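Local coordinates for Alr1585 protein (PDB 5C2I) that probably oxidises dyes and other substrates with hydrogen peroxide at a bound haem, as a DyP-type (dye-decolorizing) peroxidase, at residues 32-37 and 236-241; 197-202 and 264-269; 259-264 and 446-451. The protein carries 1 engineered substitution. All blocks are in the same frame, centred on the assembly; numbering follows the deposited sequence.

Interaction 1: 32-37 and 236-241; sequences GNILKG and SILVED
I34 and L35 meet I237 and L238 through branch-tip methyls, and no hydrogen bond links the two segments directly. The contacts of side chain with side chain are all aliphatic. I34 and I237 both project their CB toward the opposing segment, and their side chains cross obliquely. CG2 of I34 is the methyl that does the touching, lying 3.6 Å from CD1 of I237 and 3.8 Å from its CG1. In I237, CG1 is anti to the backbone N (chi1 -167°) and CD1 beyond it meets I34, while CG2 turns to a different partner, CD2 of L35, 3.7 Å away. The two leucines start off to one side but bend inward at their ends, crossing at about a right angle with CD2 of L35 4.1 Å from CD2 of L238. That same L238 methyl also touches I34, its CD2 being 4.0 Å from CG2, so one methyl of L238 meets methyls of two successive residues.

A polar backbone atom enters the contact as well. CD1 of I237 packs 3.4 Å from the carbonyl O of I34, whose hydrogen bond comes instead from R365. The carbonyl O of I237 is likewise satisfied, by S252, so burial costs neither group a partner.

F389 touches both isoleucines, and L30 lies against both leucines. The outcome is a small hydrophobic core in which the loop between helix 24-29 and strand 42-50 meets the approach to strand 239-240, joining the two halves of the duplicated alpha+beta fold characteristic of DyP-type peroxidases.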
loop_
_atom_site.group_PDB
_atom_site.type_symbol
_atom_site.label_atom_id
_atom_site.label_comp_id
_atom_site.label_asym_id
_atom_site.label_seq_id
_atom_site.Cartn_x
_atom_site.Cartn_y
_atom_site.Cartn_z
ATOM N N GLY A 32 -24.182 3.570 22.981
ATOM C CA GLY A 32 -23.653 4.060 21.718
ATOM C C GLY A 32 -24.151 3.287 20.505
ATOM O O GLY A 32 -24.914 2.316 20.632
ATOM N N ASN A 33 -23.745 3.760 19.318
ATOM C CA ASN A 33 -24.079 3.158 18.019
ATOM C C ASN A 33 -25.516 3.386 17.583
ATOM O O ASN A 33 -25.905 2.946 16.495
ATOM C CB ASN A 33 -23.756 1.647 18.014
ATOM C CG ASN A 33 -23.612 1.056 16.623
ATOM O OD1 ASN A 33 -23.101 1.689 15.695
ATOM N ND2 ASN A 33 -24.032 -0.198 16.488
ATOM N N ILE A 34 -26.281 4.127 18.368
ATOM C CA ILE A 34 -27.673 4.365 18.057
ATOM C C ILE A 34 -27.823 5.755 17.396
ATOM O O ILE A 34 -28.110 5.828 16.223
ATOM C CB ILE A 34 -28.549 4.211 19.307
ATOM C CG1 ILE A 34 -28.469 2.742 19.818
ATOM C CG2 ILE A 34 -30.004 4.543 19.003
ATOM C CD1 ILE A 34 -29.017 2.537 21.248
ATOM N N LEU A 35 -27.551 6.831 18.150
ATOM C CA LEU A 35 -27.593 8.179 17.601
ATOM C C LEU A 35 -26.499 8.459 16.577
ATOM O O LEU A 35 -26.700 9.287 15.675
ATOM C CB LEU A 35 -27.547 9.223 18.702
ATOM C CG LEU A 35 -28.680 9.141 19.717
ATOM C CD1 LEU A 35 -28.528 10.241 20.751
ATOM C CD2 LEU A 35 -30.058 9.186 19.061
ATOM N N LYS A 36 -25.355 7.789 16.741
ATOM C CA LYS A 36 -24.251 7.889 15.800
ATOM C C LYS A 36 -23.564 6.552 15.766
ATOM O O LYS A 36 -23.305 5.936 16.803
ATOM C CB LYS A 36 -23.260 8.996 16.244
ATOM C CG LYS A 36 -22.032 9.170 15.336
ATOM C CD LYS A 36 -21.408 10.553 15.537
ATOM C CE LYS A 36 -20.023 10.659 14.892
ATOM N NZ LYS A 36 -20.134 10.309 13.439
ATOM N N GLY A 37 -23.240 6.091 14.571
ATOM C CA GLY A 37 -22.575 4.790 14.390
ATOM C C GLY A 37 -21.217 4.709 15.065
ATOM O O GLY A 37 -20.508 5.707 15.172
ATOM N N SER A 236 -38.025 9.364 16.992
ATOM C CA SER A 236 -37.998 8.473 15.857
ATOM C C SER A 236 -36.972 7.338 16.031
ATOM O O SER A 236 -36.917 6.414 15.215
ATOM C CB SER A 236 -37.738 9.212 14.547
ATOM O OG SER A 236 -36.367 9.595 14.545
ATOM N N ILE A 237 -36.208 7.375 17.114
ATOM C CA ILE A 237 -35.235 6.329 17.363
ATOM C C ILE A 237 -35.183 5.853 18.837
ATOM O O ILE A 237 -34.894 4.674 19.079
ATOM C CB ILE A 237 -33.828 6.773 16.859
ATOM C CG1 ILE A 237 -32.847 5.626 16.788
ATOM C CG2 ILE A 237 -33.238 7.919 17.704
ATOM C CD1 ILE A 237 -31.544 5.956 16.075
ATOM N N LEU A 238 -35.423 6.753 19.794
ATOM C CA LEU A 238 -35.382 6.390 21.208
ATOM C C LEU A 238 -36.742 6.086 21.803
ATOM O O LEU A 238 -37.712 6.688 21.430
ATOM C CB LEU A 238 -34.717 7.513 22.020
ATOM C CG LEU A 238 -33.313 7.909 21.572
ATOM C CD1 LEU A 238 -32.697 8.868 22.558
ATOM C CD2 LEU A 238 -32.410 6.702 21.379
ATOM N N VAL A 239 -36.768 5.190 22.784
ATOM C CA VAL A 239 -37.919 5.016 23.657
ATOM C C VAL A 239 -37.419 4.916 25.087
ATOM O O VAL A 239 -36.303 4.413 25.370
ATOM C CB VAL A 239 -38.817 3.787 23.428
ATOM C CG1 VAL A 239 -39.684 3.955 22.177
ATOM C CG2 VAL A 239 -37.960 2.561 23.389
ATOM N N GLU A 240 -38.269 5.336 25.982
ATOM C CA GLU A 240 -37.975 5.181 27.404
ATOM C C GLU A 240 -37.750 3.713 27.715
ATOM O O GLU A 240 -38.539 2.858 27.322
ATOM C CB GLU A 240 -39.127 5.665 28.261
ATOM C CG GLU A 240 -39.119 7.132 28.513
ATOM C CD GLU A 240 -40.251 7.557 29.442
ATOM O OE1 GLU A 240 -40.758 6.742 30.236
ATOM O OE2 GLU A 240 -40.646 8.719 29.330
ATOM N N ASP A 241 -36.679 3.410 28.430
ATOM C CA ASP A 241 -36.508 2.051 28.911
ATOM C C ASP A 241 -37.444 1.902 30.140
ATOM O O ASP A 241 -37.209 2.512 31.174
ATOM C CB ASP A 241 -35.066 1.800 29.292
ATOM C CG ASP A 241 -34.821 0.375 29.813
ATOM O OD1 ASP A 241 -35.801 -0.376 30.067
ATOM O OD2 ASP A 241 -33.629 0.028 29.928
#

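Interaction 2: 197-202 and 264-269; sequences EHFGFV and KAFRED. With HEM (protoporphyrin IX containing Fe), chain E.
F199 and F266 lie ring on ring, a face-to-face stack with centroids 3.9 Å apart and planes only 9° from parallel. The CG of each phenylalanine stands over the centre of the other ring, and CE1 of F199 reaches on to CB of F266 at 3.4 Å. In F266, chi1 of 179° sets CG anti to the backbone N, and the ring beyond it lies against F199. CE1 of F266 also approaches the edge of the F201 ring, 4.1 Å from CE1 of F201.

Beside the stack, R267 bends its chain and gives NH2 to the carbonyl O of F199 at 3.1 Å. The bond is nearly straight at hydrogen (167°) and lies in the guanidinium plane, although the donor stands above the carbonyl plane of F199. NH1 of the same group forms a salt bridge with E377, so two of the arginine's nitrogens have partners.

A second shell sets the turn itself. Residues 197-200 form a type I beta turn, and the E197 carboxylate folds back over it. OE1 of E197 accepts from N of F199 at 2.7 Å. OE2 of E197 accepts from N of F201 at 2.9 Å. OE1 accepts Q261 NE2 too. G200 has backbone angles that call for glycine, and a CB there would crowd NH2 of R267. The braced loop borders the haem, with CB of F201 3.6 Å from HEM CMA and OE1 of E197 3.3 Å from HEM CMB.

Helix 263-277 thus packs on the loop following strand 195-196; helix 281-289 touches the aromatic group through I288 and V289, F444 meets F266 edge-to-face, and Q261 of strand 250-261 lies against F199.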
loop_
_atom_site.group_PDB
_atom_site.type_symbol
_atom_site.label_atom_id
_atom_site.label_comp_id
_atom_site.label_asym_id
_atom_site.label_seq_id
_atom_site.Cartn_x
_atom_site.Cartn_y
_atom_site.Cartn_z
ATOM N N GLU A 197 -21.428 -1.673 -0.435
ATOM C CA GLU A 197 -21.996 -2.998 -0.169
ATOM C C GLU A 197 -21.544 -3.886 -1.348
ATOM O O GLU A 197 -20.973 -3.406 -2.325
ATOM C CB GLU A 197 -23.504 -2.903 0.003
ATOM C CG GLU A 197 -24.244 -2.194 -1.112
ATOM C CD GLU A 197 -24.239 -3.003 -2.410
ATOM O OE1 GLU A 197 -24.455 -4.224 -2.361
ATOM O OE2 GLU A 197 -23.987 -2.430 -3.482
ATOM N N HIS A 198 -21.750 -5.193 -1.242
ATOM C CA HIS A 198 -21.164 -6.159 -2.173
ATOM C C HIS A 198 -21.499 -5.983 -3.648
ATOM O O HIS A 198 -20.736 -6.412 -4.472
ATOM C CB HIS A 198 -21.546 -7.580 -1.732
ATOM C CG HIS A 198 -20.607 -8.154 -0.721
ATOM N ND1 HIS A 198 -20.930 -8.308 0.606
ATOM C CD2 HIS A 198 -19.348 -8.625 -0.859
ATOM C CE1 HIS A 198 -19.892 -8.807 1.262
ATOM N NE2 HIS A 198 -18.932 -9.038 0.384
ATOM N N PHE A 199 -22.657 -5.408 -3.975
ATOM C CA PHE A 199 -22.976 -5.144 -5.379
ATOM C C PHE A 199 -22.198 -3.965 -5.937
ATOM O O PHE A 199 -22.245 -3.715 -7.144
ATOM C CB PHE A 199 -24.496 -4.941 -5.597
ATOM C CG PHE A 199 -25.352 -6.121 -5.243
ATOM C CD1 PHE A 199 -24.950 -7.424 -5.481
ATOM C CD2 PHE A 199 -26.614 -5.920 -4.692
ATOM C CE1 PHE A 199 -25.788 -8.505 -5.203
ATOM C CE2 PHE A 199 -27.465 -6.982 -4.398
ATOM C CZ PHE A 199 -27.048 -8.297 -4.663
ATOM N N GLY A 200 -21.416 -3.291 -5.097
ATOM C CA GLY A 200 -20.469 -2.269 -5.552
ATOM C C GLY A 200 -20.962 -0.844 -5.381
ATOM O O GLY A 200 -20.277 0.079 -5.779
ATOM N N PHE A 201 -22.115 -0.652 -4.759
ATOM C CA PHE A 201 -22.657 0.676 -4.562
ATOM C C PHE A 201 -22.264 1.266 -3.212
ATOM O O PHE A 201 -22.326 0.608 -2.176
ATOM C CB PHE A 201 -24.189 0.659 -4.666
ATOM C CG PHE A 201 -24.695 0.273 -6.039
ATOM C CD1 PHE A 201 -24.671 -1.057 -6.440
ATOM C CD2 PHE A 201 -25.141 1.228 -6.922
ATOM C CE1 PHE A 201 -25.141 -1.429 -7.691
ATOM C CE2 PHE A 201 -25.580 0.872 -8.206
ATOM C CZ PHE A 201 -25.570 -0.450 -8.602
ATOM N N VAL A 202 -21.892 2.524 -3.225
ATOM C CA VAL A 202 -21.620 3.259 -1.986
ATOM C C VAL A 202 -22.841 3.165 -1.084
ATOM O O VAL A 202 -23.985 3.250 -1.559
ATOM C CB VAL A 202 -21.267 4.718 -2.260
ATOM C CG1 VAL A 202 -21.027 5.465 -0.956
ATOM C CG2 VAL A 202 -19.979 4.743 -3.042
ATOM N N LYS A 264 -22.676 -12.393 -8.360
ATOM C CA LYS A 264 -22.476 -12.877 -9.730
ATOM C C LYS A 264 -23.769 -12.747 -10.550
ATOM O O LYS A 264 -23.762 -12.212 -11.681
ATOM C CB LYS A 264 -22.004 -14.333 -9.718
ATOM C CG LYS A 264 -21.675 -14.902 -11.094
ATOM C CD LYS A 264 -21.276 -16.371 -10.960
ATOM C CE LYS A 264 -21.361 -17.097 -12.280
ATOM N NZ LYS A 264 -20.283 -16.595 -13.159
ATOM N N ALA A 265 -24.869 -13.217 -9.985
ATOM C CA ALA A 265 -26.152 -13.204 -10.685
ATOM C C ALA A 265 -26.715 -11.790 -10.820
ATOM O O ALA A 265 -27.276 -11.439 -11.868
ATOM C CB ALA A 265 -27.150 -14.112 -9.980
ATOM N N PHE A 266 -26.527 -10.975 -9.793
ATOM C CA PHE A 266 -26.937 -9.568 -9.835
ATOM C C PHE A 266 -26.255 -8.855 -11.002
ATOM O O PHE A 266 -26.926 -8.180 -11.799
ATOM C CB PHE A 266 -26.671 -8.876 -8.505
ATOM C CG PHE A 266 -27.041 -7.403 -8.480
ATOM C CD1 PHE A 266 -26.192 -6.454 -8.994
ATOM C CD2 PHE A 266 -28.262 -6.993 -7.954
ATOM C CE1 PHE A 266 -26.535 -5.106 -8.964
ATOM C CE2 PHE A 266 -28.625 -5.669 -7.963
ATOM C CZ PHE A 266 -27.763 -4.714 -8.448
ATOM N N ARG A 267 -24.936 -8.987 -11.099
ATOM C CA ARG A 267 -24.181 -8.330 -12.165
ATOM C C ARG A 267 -24.671 -8.799 -13.556
ATOM O O ARG A 267 -24.778 -7.976 -14.495
ATOM C CB ARG A 267 -22.680 -8.597 -12.042
ATOM C CG ARG A 267 -22.035 -7.985 -10.815
ATOM C CD ARG A 267 -21.507 -6.578 -11.034
ATOM N NE ARG A 267 -21.168 -5.961 -9.725
ATOM C CZ ARG A 267 -20.072 -6.231 -9.005
ATOM N NH1 ARG A 267 -19.161 -7.125 -9.419
ATOM N NH2 ARG A 267 -19.884 -5.611 -7.820
ATOM N N GLU A 268 -24.925 -10.103 -13.712
ATOM C CA GLU A 268 -25.433 -10.644 -14.988
ATOM C C GLU A 268 -26.799 -10.037 -15.344
ATOM O O GLU A 268 -27.046 -9.664 -16.501
ATOM C CB GLU A 268 -25.569 -12.176 -14.963
ATOM C CG GLU A 268 -24.241 -12.898 -14.907
ATOM C CD GLU A 268 -24.356 -14.416 -14.661
ATOM O OE1 GLU A 268 -25.498 -14.932 -14.470
ATOM O OE2 GLU A 268 -23.294 -15.091 -14.636
ATOM N N ASP A 269 -27.668 -9.907 -14.337
ATOM C CA ASP A 269 -29.044 -9.393 -14.547
ATOM C C ASP A 269 -28.964 -7.894 -14.909
ATOM O O ASP A 269 -29.630 -7.438 -15.839
ATOM C CB ASP A 269 -29.850 -9.667 -13.286
ATOM C CG ASP A 269 -31.361 -9.799 -13.523
ATOM O OD1 ASP A 269 -31.793 -9.756 -14.690
ATOM O OD2 ASP A 269 -32.070 -9.883 -12.496
HETATM C CHA HEM E . -30.225 3.110 0.787
HETATM C CHB HEM E . -28.244 -1.037 -0.675
HETATM C CHC HEM E . -31.300 -3.477 2.177
HETATM C CHD HEM E . -33.409 0.670 3.413
HETATM C C1A HEM E . -29.429 2.191 0.122
HETATM C C2A HEM E . -28.435 2.517 -0.848
HETATM C C3A HEM E . -27.884 1.352 -1.254
HETATM C C4A HEM E . -28.513 0.320 -0.523
HETATM C CMA HEM E . -26.767 1.154 -2.243
HETATM C CAA HEM E . -28.041 3.912 -1.351
HETATM C CBA HEM E . -26.967 4.674 -0.571
HETATM C CGA HEM E . -27.452 4.899 0.835
HETATM O O1A HEM E . -28.208 5.868 1.136
HETATM O O2A HEM E . -27.098 4.102 1.705
HETATM C C1B HEM E . -28.895 -2.050 0.028
HETATM C C2B HEM E . -28.559 -3.445 -0.076
HETATM C C3B HEM E . -29.365 -4.115 0.735
HETATM C C4B HEM E . -30.267 -3.112 1.306
HETATM C CMB HEM E . -27.467 -3.997 -0.922
HETATM C CAB HEM E . -29.433 -5.555 1.088
HETATM C CBB HEM E . -28.394 -6.402 0.988
HETATM C C1C HEM E . -32.199 -2.557 2.740
HETATM C C2C HEM E . -33.323 -2.866 3.478
HETATM C C3C HEM E . -33.932 -1.683 3.806
HETATM C C4C HEM E . -33.141 -0.657 3.275
HETATM C CMC HEM E . -33.791 -4.223 3.918
HETATM C CAC HEM E . -35.177 -1.443 4.534
HETATM C CBC HEM E . -36.241 -2.204 4.604
HETATM C C1D HEM E . -32.593 1.656 2.860
HETATM C C2D HEM E . -32.859 3.070 3.097
HETATM C C3D HEM E . -32.013 3.753 2.338
HETATM C C4D HEM E . -31.190 2.718 1.674
HETATM C CMD HEM E . -33.912 3.686 4.005
HETATM C CAD HEM E . -31.883 5.248 2.277
HETATM C CBD HEM E . -32.841 5.903 1.275
HETATM C CGD HEM E . -32.669 7.386 1.317
HETATM O O1D HEM E . -32.418 7.938 0.248
HETATM O O2D HEM E . -32.780 8.067 2.394
HETATM N NA HEM E . -29.521 0.837 0.255
HETATM N NB HEM E . -29.940 -1.930 0.784
HETATM N NC HEM E . -32.138 -1.211 2.530
HETATM N ND HEM E . -31.638 1.481 1.944
HETATM FE FE HEM E . -30.839 -0.174 1.359
HETATM O O HOH W 1 -29.441 -0.292 3.230
#

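Interaction 3: 259-264 and 446-451; sequences LEQNVK and LWINMK. With HEM (protoporphyrin IX containing Fe), chain E.
E260 and N449 form the hydrogen-bonded pair of an antiparallel strand contact and also join through their side chains. CB of E260 lies 3.7 Å from the carbonyl O of N449 and 3.8 Å from CG of K451. CG stands anti to the backbone N (chi1 -176°), and the chain runs on extended. At the tip, OE1 takes ND2 of N449 on its anti lone pair, 3.0 Å away and in the amide plane, while carboxylate and amide planes are 80° apart. The other oxygen, OE2, receives the backbone N-H of G381. NZ of K451 stays 4.5 Å from OE1, beyond a salt bridge, but a water donates to OE1 and weakly accepts from NZ. An alanine here would probably leave the amide of N449 free to turn and the N-H of G381 without its acceptor.

The backbones of the pair close both bonds at 2.9 Å, E260 N to N449 O and N449 N to E260 O. On the other face, L259, Q261 and I448 look to the haem, where CD1 of I448 comes 3.5 Å from HEM CAB. Beyond the pairing, N262 N gives a nearly linear bond of 2.9 Å to the carbonyl O of W447. N262 is also the N-cap of the next helix, its OD1 accepting A265 N, while ND2 rests obliquely beside the indole.

The chemistry is divided by the sheet: a polar face where a carboxylate is probably steadied by N-H donors and a nearby lysine, and a mainly apolar face that receives the vinyl edge of the porphyrin.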
loop_
_atom_site.group_PDB
_atom_site.type_symbol
_atom_site.label_atom_id
_atom_site.label_comp_id
_atom_site.label_asym_id
_atom_site.label_seq_id
_atom_site.Cartn_x
_atom_site.Cartn_y
_atom_site.Cartn_z
ATOM N N LEU A 259 -28.474 -10.817 5.274
ATOM C CA LEU A 259 -28.992 -10.745 3.893
ATOM C C LEU A 259 -27.881 -11.153 2.924
ATOM O O LEU A 259 -26.962 -10.388 2.651
ATOM C CB LEU A 259 -29.505 -9.320 3.621
ATOM C CG LEU A 259 -30.603 -8.790 4.530
ATOM C CD1 LEU A 259 -31.059 -7.384 4.103
ATOM C CD2 LEU A 259 -31.783 -9.743 4.563
ATOM N N GLU A 260 -28.019 -12.350 2.384
ATOM C CA GLU A 260 -27.066 -12.894 1.433
ATOM C C GLU A 260 -27.251 -12.281 0.056
ATOM O O GLU A 260 -28.387 -12.153 -0.419
ATOM C CB GLU A 260 -27.237 -14.395 1.320
ATOM C CG GLU A 260 -26.222 -15.073 0.419
ATOM C CD GLU A 260 -26.394 -16.558 0.412
ATOM O OE1 GLU A 260 -27.389 -16.995 -0.196
ATOM O OE2 GLU A 260 -25.593 -17.270 1.046
ATOM N N GLN A 261 -26.132 -11.914 -0.579
ATOM C CA GLN A 261 -26.167 -11.229 -1.853
ATOM C C GLN A 261 -25.489 -12.035 -2.937
ATOM O O GLN A 261 -24.315 -12.320 -2.834
ATOM C CB GLN A 261 -25.477 -9.854 -1.739
ATOM C CG GLN A 261 -26.166 -8.880 -0.823
ATOM C CD GLN A 261 -25.355 -7.616 -0.623
ATOM O OE1 GLN A 261 -24.685 -7.437 0.397
ATOM N NE2 GLN A 261 -25.401 -6.729 -1.616
ATOM N N ASN A 262 -26.246 -12.383 -3.974
ATOM C CA ASN A 262 -25.695 -13.143 -5.094
ATOM C C ASN A 262 -25.124 -12.138 -6.108
ATOM O O ASN A 262 -25.809 -11.672 -7.024
ATOM C CB ASN A 262 -26.724 -14.063 -5.699
ATOM C CG ASN A 262 -26.142 -14.945 -6.788
ATOM O OD1 ASN A 262 -25.082 -14.660 -7.331
ATOM N ND2 ASN A 262 -26.849 -15.998 -7.132
ATOM N N VAL A 263 -23.861 -11.793 -5.904
ATOM C CA VAL A 263 -23.204 -10.744 -6.675
ATOM C C VAL A 263 -23.062 -11.149 -8.128
ATOM O O VAL A 263 -23.317 -10.354 -9.037
ATOM C CB VAL A 263 -21.818 -10.425 -6.076
ATOM C CG1 VAL A 263 -21.093 -9.373 -6.905
ATOM C CG2 VAL A 263 -21.958 -9.942 -4.642
ATOM N N LYS A 264 -22.676 -12.393 -8.360
ATOM C CA LYS A 264 -22.476 -12.877 -9.730
ATOM C C LYS A 264 -23.769 -12.747 -10.550
ATOM O O LYS A 264 -23.762 -12.212 -11.681
ATOM C CB LYS A 264 -22.004 -14.333 -9.718
ATOM C CG LYS A 264 -21.675 -14.902 -11.094
ATOM C CD LYS A 264 -21.276 -16.371 -10.960
ATOM C CE LYS A 264 -21.361 -17.097 -12.280
ATOM N NZ LYS A 264 -20.283 -16.595 -13.159
ATOM N N LEU A 446 -34.785 -10.982 -7.764
ATOM C CA LEU A 446 -34.339 -10.724 -6.380
ATOM C C LEU A 446 -33.097 -11.543 -6.123
ATOM O O LEU A 446 -33.127 -12.769 -6.205
ATOM C CB LEU A 446 -35.439 -11.094 -5.384
ATOM C CG LEU A 446 -35.128 -10.994 -3.900
ATOM C CD1 LEU A 446 -34.769 -9.583 -3.530
ATOM C CD2 LEU A 446 -36.315 -11.503 -3.084
ATOM N N TRP A 447 -31.983 -10.859 -5.852
ATOM C CA TRP A 447 -30.703 -11.489 -5.647
ATOM C C TRP A 447 -30.208 -11.372 -4.189
ATOM O O TRP A 447 -29.012 -11.545 -3.918
ATOM C CB TRP A 447 -29.704 -10.906 -6.614
ATOM C CG TRP A 447 -30.035 -11.223 -8.016
ATOM C CD1 TRP A 447 -30.346 -10.297 -8.991
ATOM C CD2 TRP A 447 -30.198 -12.518 -8.629
ATOM N NE1 TRP A 447 -30.627 -10.941 -10.156
ATOM C CE2 TRP A 447 -30.546 -12.296 -9.968
ATOM C CE3 TRP A 447 -30.069 -13.850 -8.178
ATOM C CZ2 TRP A 447 -30.797 -13.349 -10.862
ATOM C CZ3 TRP A 447 -30.318 -14.888 -9.062
ATOM C CH2 TRP A 447 -30.658 -14.638 -10.391
ATOM N N ILE A 448 -31.136 -11.085 -3.280
ATOM C CA ILE A 448 -30.894 -11.013 -1.832
ATOM C C ILE A 448 -31.762 -12.053 -1.130
ATOM O O ILE A 448 -32.960 -12.171 -1.452
ATOM C CB ILE A 448 -31.179 -9.585 -1.340
ATOM C CG1 ILE A 448 -30.135 -8.651 -1.957
ATOM C CG2 ILE A 448 -31.178 -9.515 0.173
ATOM C CD1 ILE A 448 -30.417 -7.153 -1.811
ATOM N N ASN A 449 -31.161 -12.882 -0.281
ATOM C CA ASN A 449 -31.882 -13.934 0.439
ATOM C C ASN A 449 -31.770 -13.696 1.936
ATOM O O ASN A 449 -30.652 -13.534 2.456
ATOM C CB ASN A 449 -31.285 -15.315 0.166
ATOM C CG ASN A 449 -31.056 -15.574 -1.302
ATOM O OD1 ASN A 449 -31.969 -15.426 -2.116
ATOM N ND2 ASN A 449 -29.813 -15.959 -1.660
ATOM N N MET A 450 -32.901 -13.676 2.610
ATOM C CA MET A 450 -32.946 -13.561 4.069
ATOM C C MET A 450 -32.499 -14.876 4.692
ATOM O O MET A 450 -33.149 -15.920 4.500
ATOM C CB MET A 450 -34.374 -13.214 4.470
ATOM C CG MET A 450 -34.734 -13.402 5.922
ATOM S SD MET A 450 -33.715 -12.497 7.090
ATOM C CE MET A 450 -34.634 -12.906 8.586
ATOM N N LYS A 451 -31.413 -14.834 5.456
ATOM C CA LYS A 451 -30.831 -16.041 6.054
ATOM C C LYS A 451 -31.068 -16.156 7.561
ATOM O O LYS A 451 -30.661 -17.127 8.174
ATOM C CB LYS A 451 -29.306 -16.042 5.801
ATOM C CG LYS A 451 -28.876 -16.031 4.335
ATOM C CD LYS A 451 -29.584 -17.059 3.479
ATOM C CE LYS A 451 -29.178 -18.444 3.867
ATOM N NZ LYS A 451 -29.715 -19.382 2.850
HETATM C CHA HEM E . -30.225 3.110 0.787
HETATM C CHB HEM E . -28.244 -1.037 -0.675
HETATM C CHC HEM E . -31.300 -3.477 2.177
HETATM C CHD HEM E . -33.409 0.670 3.413
HETATM C C1A HEM E . -29.429 2.191 0.122
HETATM C C2A HEM E . -28.435 2.517 -0.848
HETATM C C3A HEM E . -27.884 1.352 -1.254
HETATM C C4A HEM E . -28.513 0.320 -0.523
HETATM C CMA HEM E . -26.767 1.154 -2.243
HETATM C CAA HEM E . -28.041 3.912 -1.351
HETATM C CBA HEM E . -26.967 4.674 -0.571
HETATM C CGA HEM E . -27.452 4.899 0.835
HETATM O O1A HEM E . -28.208 5.868 1.136
HETATM O O2A HEM E . -27.098 4.102 1.705
HETATM C C1B HEM E . -28.895 -2.050 0.028
HETATM C C2B HEM E . -28.559 -3.445 -0.076
HETATM C C3B HEM E . -29.365 -4.115 0.735
HETATM C C4B HEM E . -30.267 -3.112 1.306
HETATM C CMB HEM E . -27.467 -3.997 -0.922
HETATM C CAB HEM E . -29.433 -5.555 1.088
HETATM C CBB HEM E . -28.394 -6.402 0.988
HETATM C C1C HEM E . -32.199 -2.557 2.740
HETATM C C2C HEM E . -33.323 -2.866 3.478
HETATM C C3C HEM E . -33.932 -1.683 3.806
HETATM C C4C HEM E . -33.141 -0.657 3.275
HETATM C CMC HEM E . -33.791 -4.223 3.918
HETATM C CAC HEM E . -35.177 -1.443 4.534
HETATM C CBC HEM E . -36.241 -2.204 4.604
HETATM C C1D HEM E . -32.593 1.656 2.860
HETATM C C2D HEM E . -32.859 3.070 3.097
HETATM C C3D HEM E . -32.013 3.753 2.338
HETATM C C4D HEM E . -31.190 2.718 1.674
HETATM C CMD HEM E . -33.912 3.686 4.005
HETATM C CAD HEM E . -31.883 5.248 2.277
HETATM C CBD HEM E . -32.841 5.903 1.275
HETATM C CGD HEM E . -32.669 7.386 1.317
HETATM O O1D HEM E . -32.418 7.938 0.248
HETATM O O2D HEM E . -32.780 8.067 2.394
HETATM N NA HEM E . -29.521 0.837 0.255
HETATM N NB HEM E . -29.940 -1.930 0.784
HETATM N NC HEM E . -32.138 -1.211 2.530
HETATM N ND HEM E . -31.638 1.481 1.944
HETATM FE FE HEM E . -30.839 -0.174 1.359
HETATM O O HOH W 2 -28.376 -19.309 -0.153
HETATM O O HOH W 1 -29.441 -0.292 3.230
#

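Interactions 2 and 3 are neighbours, sharing K264 and helix 263-277 and both bordering the haem, with centres 10 Å apart. Polar bonds stitch them together at the haem side and again where D269 OD2 meets W447 NE1. Interaction 1 lies across the chain's centre, its nearest atoms about 15 Å from interaction 2, yet it reaches the same sheet as interaction 3, since strands 239-240 and 250-261 are adjacent there. Its touching residues are all buried and meet through aliphatic groups. Interaction 2, also buried, relies on aromatic stacking and one arginine bond; 259-264 with 446-451 is only partly buried and is bound chiefly by backbone hydrogen bonds.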